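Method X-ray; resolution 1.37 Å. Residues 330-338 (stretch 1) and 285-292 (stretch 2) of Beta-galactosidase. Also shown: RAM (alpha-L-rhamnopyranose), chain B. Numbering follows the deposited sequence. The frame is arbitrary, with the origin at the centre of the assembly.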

ATOM      1  N   LEU A 330      -4.692  -0.946  18.130  1.00 12.87           N
ATOM      2  CA  LEU A 330      -4.881  -2.312  17.632  1.00 13.34           C
ATOM      3  C   LEU A 330      -3.906  -2.621  16.497  1.00 13.40           C
ATOM      4  O   LEU A 330      -3.123  -3.573  16.602  1.00 13.28           O
ATOM      5  CB  LEU A 330      -6.330  -2.514  17.197  1.00 14.44           C
ATOM      6  CG  LEU A 330      -6.662  -3.931  16.680  1.00 15.50           C
ATOM      7  CD1 LEU A 330      -6.399  -4.986  17.743  1.00 19.03           C
ATOM      8  CD2 LEU A 330      -8.098  -4.003  16.189  1.00 15.30           C
ATOM      9  N   PHE A 331      -3.975  -1.835  15.414  1.00 11.09           N
ATOM     10  CA  PHE A 331      -3.101  -1.985  14.277  1.00 12.20           C
ATOM     11  C   PHE A 331      -2.423  -0.645  13.981  1.00 11.94           C
ATOM     12  O   PHE A 331      -3.094   0.405  13.996  1.00 12.31           O
ATOM     13  CB  PHE A 331      -3.838  -2.410  12.983  1.00 12.77           C
ATOM     14  CG  PHE A 331      -4.687  -3.661  13.081  1.00 14.64           C
ATOM     15  CD1 PHE A 331      -4.228  -4.780  13.747  1.00 15.54           C
ATOM     16  CD2 PHE A 331      -5.916  -3.741  12.412  1.00 14.11           C
ATOM     17  CE1 PHE A 331      -5.000  -5.935  13.788  1.00 17.10           C
ATOM     18  CE2 PHE A 331      -6.698  -4.886  12.478  1.00 15.94           C
ATOM     19  CZ  PHE A 331      -6.224  -5.976  13.159  1.00 14.09           C
ATOM     20  N   ALA A 332      -1.118  -0.647  13.719  1.00 11.90           N
ATOM     21  CA  ALA A 332      -0.420   0.573  13.228  1.00 12.48           C
ATOM     22  C   ALA A 332       0.446   0.107  12.078  1.00 11.75           C
ATOM     23  O   ALA A 332       1.502  -0.467  12.288  1.00 12.93           O
ATOM     24  CB  ALA A 332       0.419   1.255  14.314  1.00 10.01           C
ATOM     25  N   HIS A 333      -0.054   0.276  10.862  1.00 12.06           N
ATOM     26  CA  HIS A 333       0.358  -0.591   9.775  1.00 10.44           C
ATOM     27  C   HIS A 333       0.007  -0.068   8.384  1.00  9.94           C
ATOM     28  O   HIS A 333      -0.987   0.628   8.186  1.00 12.88           O
ATOM     29  CB  HIS A 333      -0.225  -2.016   9.987  1.00 11.92           C
ATOM     30  CG  HIS A 333      -1.690  -2.147   9.727  1.00 11.12           C
ATOM     31  ND1 HIS A 333      -2.593  -1.119   9.805  1.00 11.48           N
ATOM     32  CD2 HIS A 333      -2.416  -3.225   9.329  1.00 11.01           C
ATOM     33  CE1 HIS A 333      -3.806  -1.550   9.514  1.00 11.90           C
ATOM     34  NE2 HIS A 333      -3.725  -2.834   9.221  1.00 12.65           N
ATOM     35  N   LYS A 334       0.819  -0.515   7.421  1.00 11.02           N
ATOM     36  CA  LYS A 334       0.761  -0.149   5.999  1.00 12.29           C
ATOM     37  C   LYS A 334       1.541   1.117   5.860  1.00 12.03           C
ATOM     38  O   LYS A 334       1.516   1.916   6.786  1.00 12.24           O
ATOM     39  CB  LYS A 334      -0.658  -0.112   5.449  1.00 11.87           C
ATOM     40  CG  LYS A 334      -1.461  -1.363   5.796  1.00 14.27           C
ATOM     41  CD  LYS A 334      -2.785  -1.364   5.102  1.00 16.64           C
ATOM     42  CE  LYS A 334      -3.589  -2.587   5.486  1.00 17.32           C
ATOM     43  NZ  LYS A 334      -4.903  -2.562   4.816  1.00 17.42           N
ATOM     44  N   SER A 335       2.350   1.245   4.816  1.00 12.57           N
ATOM     45  CA  SER A 335       3.317   2.358   4.703  1.00 12.46           C
ATOM     46  C   SER A 335       3.245   3.135   3.423  1.00 11.48           C
ATOM     47  O   SER A 335       3.025   2.618   2.329  1.00 13.75           O
ATOM     48  CB  SER A 335       4.753   1.817   4.803  1.00 14.78           C
ATOM     49  OG  SER A 335       4.952   1.121   6.019  1.00 15.45           O
ATOM     50  N   TYR A 336       3.448   4.440   3.579  1.00 10.69           N
ATOM     51  CA  TYR A 336       3.998   5.262   2.521  1.00 11.21           C
ATOM     52  C   TYR A 336       4.917   6.299   3.166  1.00 11.66           C
ATOM     53  O   TYR A 336       4.535   6.934   4.126  1.00 11.76           O
ATOM     54  CB  TYR A 336       2.901   5.916   1.676  1.00 10.47           C
ATOM     55  CG  TYR A 336       3.310   6.049   0.254  1.00 10.77           C
ATOM     56  CD1 TYR A 336       4.113   7.110  -0.172  1.00 10.54           C
ATOM     57  CD2 TYR A 336       2.964   5.051  -0.700  1.00 11.77           C
ATOM     58  CE1 TYR A 336       4.544   7.203  -1.474  1.00 12.56           C
ATOM     59  CE2 TYR A 336       3.381   5.158  -2.013  1.00 12.15           C
ATOM     60  CZ  TYR A 336       4.170   6.236  -2.401  1.00 12.68           C
ATOM     61  OH  TYR A 336       4.604   6.395  -3.699  1.00 13.99           O
ATOM     62  N   VAL A 337       6.136   6.426   2.652  1.00 11.19           N
ATOM     63  CA  VAL A 337       7.191   7.181   3.312  1.00 13.42           C
ATOM     64  C   VAL A 337       7.738   8.280   2.381  1.00 13.65           C
ATOM     65  O   VAL A 337       8.118   8.039   1.223  1.00 16.24           O
ATOM     66  CB  VAL A 337       8.323   6.249   3.809  1.00 12.70           C
ATOM     67  CG1 VAL A 337       9.307   6.993   4.702  1.00 14.04           C
ATOM     68  CG2 VAL A 337       7.760   5.077   4.588  1.00 11.87           C
ATOM     69  N   ILE A 338       7.777   9.509   2.883  1.00 14.75           N
ATOM     70  CA  ILE A 338       8.303  10.610   2.118  1.00 15.27           C
ATOM     71  C   ILE A 338       9.457  11.155   2.933  1.00 17.32           C
ATOM     72  O   ILE A 338       9.269  11.429   4.115  1.00 18.95           O
ATOM     73  CB  ILE A 338       7.258  11.740   1.960  1.00 16.52           C
ATOM     74  CG1 ILE A 338       6.003  11.262   1.214  1.00 16.31           C
ATOM     75  CG2 ILE A 338       7.864  12.928   1.244  1.00 17.79           C
ATOM     76  CD1 ILE A 338       6.213  10.885  -0.243  1.00 17.08           C
TER
HETATM   77  C1  RAM B   6      -6.665  -7.720   6.656  1.00 16.05           C
HETATM   78  C2  RAM B   6      -6.576  -6.491   5.789  1.00 16.96           C
HETATM   79  C3  RAM B   6      -6.798  -5.267   6.675  1.00 14.81           C
HETATM   80  C4  RAM B   6      -5.737  -5.288   7.777  1.00 15.73           C
HETATM   81  C5  RAM B   6      -5.664  -6.578   8.607  1.00 14.63           C
HETATM   82  C6  RAM B   6      -4.357  -6.696   9.372  1.00 14.55           C
HETATM   83  O2  RAM B   6      -5.267  -6.471   5.159  1.00 16.13           O
HETATM   84  O3  RAM B   6      -6.741  -4.048   5.930  1.00 15.73           O
HETATM   85  O4  RAM B   6      -6.041  -4.260   8.704  1.00 15.32           O
HETATM   86  O5  RAM B   6      -5.897  -7.806   7.872  1.00 14.93           O
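Stretch 2, residues 285-292: MFYFSAFE

Residues 285-290 lie against stretch 1 as an extended strand (Phe-288 phi/psi -111/156) running nearly the opposite way, and the chain leaves it at Phe-291 (56/40). Residues 331-338 are also a strand, though Lys-334 has a positive phi (85/138); the N-to-C directions of the two differ by 163° (signed crossing angle -163°), and their axes approach to 5.6 Å. No hydrogen bond links the two stretches; the contact, which buries 390 Å² over both sides, is packing, mostly of side chains, with Lys-334 contributing its backbone N. The register is read from the nearest CA pairs. Lys-334 CA and Phe-288 CA are 5.1 Å apart. Ser-335 CA lies 6.4 Å from Phe-286 CA. Phe-331 CA is 8.2 Å from Ala-290 CA. The strands are thus nearest at the first of these pairs.

Phe-288 has the largest covered area, 80 Å². Its CA-to-CB bond points toward stretch 1, and with chi1 at 89° (p) the ring meets two neighbours. Lys-334 CG stands 4.1 Å from the ring centroid of Phe-288, 24° off the normal, which places this methylene over one face as a CH-pi contact. His-333 turns its edge toward the face of Phe-288 in an offset arrangement: planes at 85°, centroids 5.3 Å apart, His-333 CD2 to Phe-288 CD2 3.7 Å. Phe-288 CB also comes within 3.5 Å of Lys-334 N.

Phe-286, with 63 Å² covered, also points toward stretch 1. Val-337 CG2 lies 3.7 Å from the centroid of the Phe-286 ring and only 6° off the normal, so the methyl is almost centred over the face. Nearer the backbone of Phe-286, Ser-335 CB packs on Phe-286 CB at 3.9 Å. The CA-to-CB bond of Tyr-287, between the two phenylalanines, points away, in keeping with the alternation of a strand.

His-333 and Lys-334 also hold the sugar: Lys-334 NZ donates to RAM O3 at 2.6 Å, and His-333 NE2 hydrogen-bonds RAM O4 at 2.8 Å. Ala-290 CB approaches RAM C6 at 3.6 Å. Beyond the strand, Phe-291 CZ reaches Phe-331 CZ at 4.3 Å.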

HETATM    1  N   MSE A 285      12.436  -1.932   1.052  1.00 11.24           N
HETATM    2  CA  MSE A 285      11.044  -2.244   1.024  1.00 11.81           C
HETATM    3  C   MSE A 285      10.495  -1.946   2.381  1.00 12.82           C
HETATM    4  O   MSE A 285      10.825  -2.621   3.359  1.00 13.15           O
HETATM    5  CB  MSE A 285      10.814  -3.733   0.715  1.00 12.76           C
HETATM    6  CG  MSE A 285       9.340  -4.073   0.671  1.00 16.33           C
HETATM    7 SE   MSE A 285       9.060  -5.994   0.844  1.00 24.73          SE
HETATM    8  CE  MSE A 285       9.641  -6.492  -0.952  1.00 21.79           C
ATOM      9  N   PHE A 286       9.607  -0.956   2.417  1.00 12.55           N
ATOM     10  CA  PHE A 286       8.740  -0.747   3.564  1.00 10.54           C
ATOM     11  C   PHE A 286       7.585  -1.721   3.391  1.00 11.20           C
ATOM     12  O   PHE A 286       7.028  -1.821   2.292  1.00 11.69           O
ATOM     13  CB  PHE A 286       8.243   0.713   3.592  1.00 10.70           C
ATOM     14  CG  PHE A 286       9.345   1.703   3.742  1.00 12.38           C
ATOM     15  CD1 PHE A 286       9.922   1.901   4.988  1.00 11.15           C
ATOM     16  CD2 PHE A 286       9.877   2.368   2.643  1.00 11.74           C
ATOM     17  CE1 PHE A 286      10.933   2.851   5.149  1.00 12.36           C
ATOM     18  CE2 PHE A 286      10.908   3.274   2.801  1.00 11.74           C
ATOM     19  CZ  PHE A 286      11.470   3.464   4.061  1.00 11.25           C
ATOM     20  N   TYR A 287       7.250  -2.432   4.459  1.00  9.84           N
ATOM     21  CA  TYR A 287       6.139  -3.405   4.420  1.00  9.90           C
ATOM     22  C   TYR A 287       5.467  -3.487   5.776  1.00 10.17           C
ATOM     23  O   TYR A 287       6.066  -3.085   6.807  1.00 13.21           O
ATOM     24  CB  TYR A 287       6.668  -4.770   3.950  1.00  8.81           C
ATOM     25  CG  TYR A 287       7.442  -5.541   4.970  1.00  9.95           C
ATOM     26  CD1 TYR A 287       6.786  -6.445   5.817  1.00 10.25           C
ATOM     27  CD2 TYR A 287       8.824  -5.406   5.084  1.00 10.90           C
ATOM     28  CE1 TYR A 287       7.507  -7.184   6.762  1.00 11.44           C
ATOM     29  CE2 TYR A 287       9.546  -6.141   6.015  1.00 10.38           C
ATOM     30  CZ  TYR A 287       8.869  -7.028   6.846  1.00 10.91           C
ATOM     31  OH  TYR A 287       9.589  -7.739   7.770  1.00 13.40           O
ATOM     32  N   PHE A 288       4.247  -4.010   5.805  1.00 10.32           N
ATOM     33  CA  PHE A 288       3.561  -4.332   7.054  1.00 10.83           C
ATOM     34  C   PHE A 288       3.441  -5.829   7.221  1.00 10.40           C
ATOM     35  O   PHE A 288       3.430  -6.623   6.227  1.00 12.28           O
ATOM     36  CB  PHE A 288       2.162  -3.716   7.221  1.00  9.23           C
ATOM     37  CG  PHE A 288       0.980  -4.534   6.695  1.00  9.82           C
ATOM     38  CD1 PHE A 288       0.614  -4.495   5.332  1.00 10.71           C
ATOM     39  CD2 PHE A 288       0.162  -5.276   7.548  1.00 10.22           C
ATOM     40  CE1 PHE A 288      -0.480  -5.162   4.863  1.00 12.50           C
ATOM     41  CE2 PHE A 288      -0.928  -6.048   7.044  1.00 10.77           C
ATOM     42  CZ  PHE A 288      -1.250  -5.952   5.717  1.00 12.23           C
ATOM     43  N   SER A 289       3.313  -6.205   8.478  1.00 13.86           N
ATOM     44  CA  SER A 289       2.990  -7.565   8.823  1.00 13.58           C
ATOM     45  C   SER A 289       1.905  -7.569   9.879  1.00 13.26           C
ATOM     46  O   SER A 289       1.786  -6.630  10.663  1.00 13.16           O
ATOM     47  CB  SER A 289       4.233  -8.292   9.315  1.00 12.84           C
ATOM     48  OG  SER A 289       3.983  -9.697   9.414  1.00 15.45           O
ATOM     49  N   ALA A 290       1.082  -8.596   9.879  1.00 13.37           N
ATOM     50  CA  ALA A 290       0.058  -8.794  10.899  1.00 13.37           C
ATOM     51  C   ALA A 290       0.055 -10.247  11.307  1.00 15.40           C
ATOM     52  O   ALA A 290       0.380 -11.136  10.469  1.00 16.18           O
ATOM     53  CB  ALA A 290      -1.333  -8.371  10.448  1.00 10.12           C
ATOM     54  N   PHE A 291      -0.340 -10.503  12.555  1.00 14.63           N
ATOM     55  CA  PHE A 291      -0.480 -11.897  13.080  1.00 14.96           C
ATOM     56  C   PHE A 291       0.838 -12.646  12.924  1.00 15.06           C
ATOM     57  O   PHE A 291       0.861 -13.845  12.594  1.00 16.30           O
ATOM     58  CB  PHE A 291      -1.660 -12.621  12.426  1.00 16.96           C
ATOM     59  CG  PHE A 291      -2.895 -11.786  12.373  1.00 17.57           C
ATOM     60  CD1 PHE A 291      -3.434 -11.268  13.546  1.00 18.65           C
ATOM     61  CD2 PHE A 291      -3.460 -11.413  11.149  1.00 19.80           C
ATOM     62  CE1 PHE A 291      -4.545 -10.433  13.509  1.00 21.51           C
ATOM     63  CE2 PHE A 291      -4.568 -10.579  11.111  1.00 20.01           C
ATOM     64  CZ  PHE A 291      -5.102 -10.081  12.291  1.00 21.53           C
ATOM     65  N   GLU A 292       1.932 -11.933  13.181  1.00 16.67           N
ATOM     66  CA  GLU A 292       3.275 -12.514  13.288  1.00 16.67           C
ATOM     67  C   GLU A 292       3.470 -13.010  14.732  1.00 17.88           C
ATOM     68  O   GLU A 292       3.374 -12.232  15.666  1.00 18.26           O
ATOM     69  CB  GLU A 292       4.310 -11.436  12.925  1.00 14.07           C
ATOM     70  CG  GLU A 292       5.757 -11.713  13.205  1.00 17.28           C
ATOM     71  CD  GLU A 292       6.204 -13.104  12.795  1.00 21.04           C
ATOM     72  OE1 GLU A 292       5.977 -13.480  11.632  1.00 21.83           O
ATOM     73  OE2 GLU A 292       6.809 -13.793  13.633  1.00 23.41           O
TER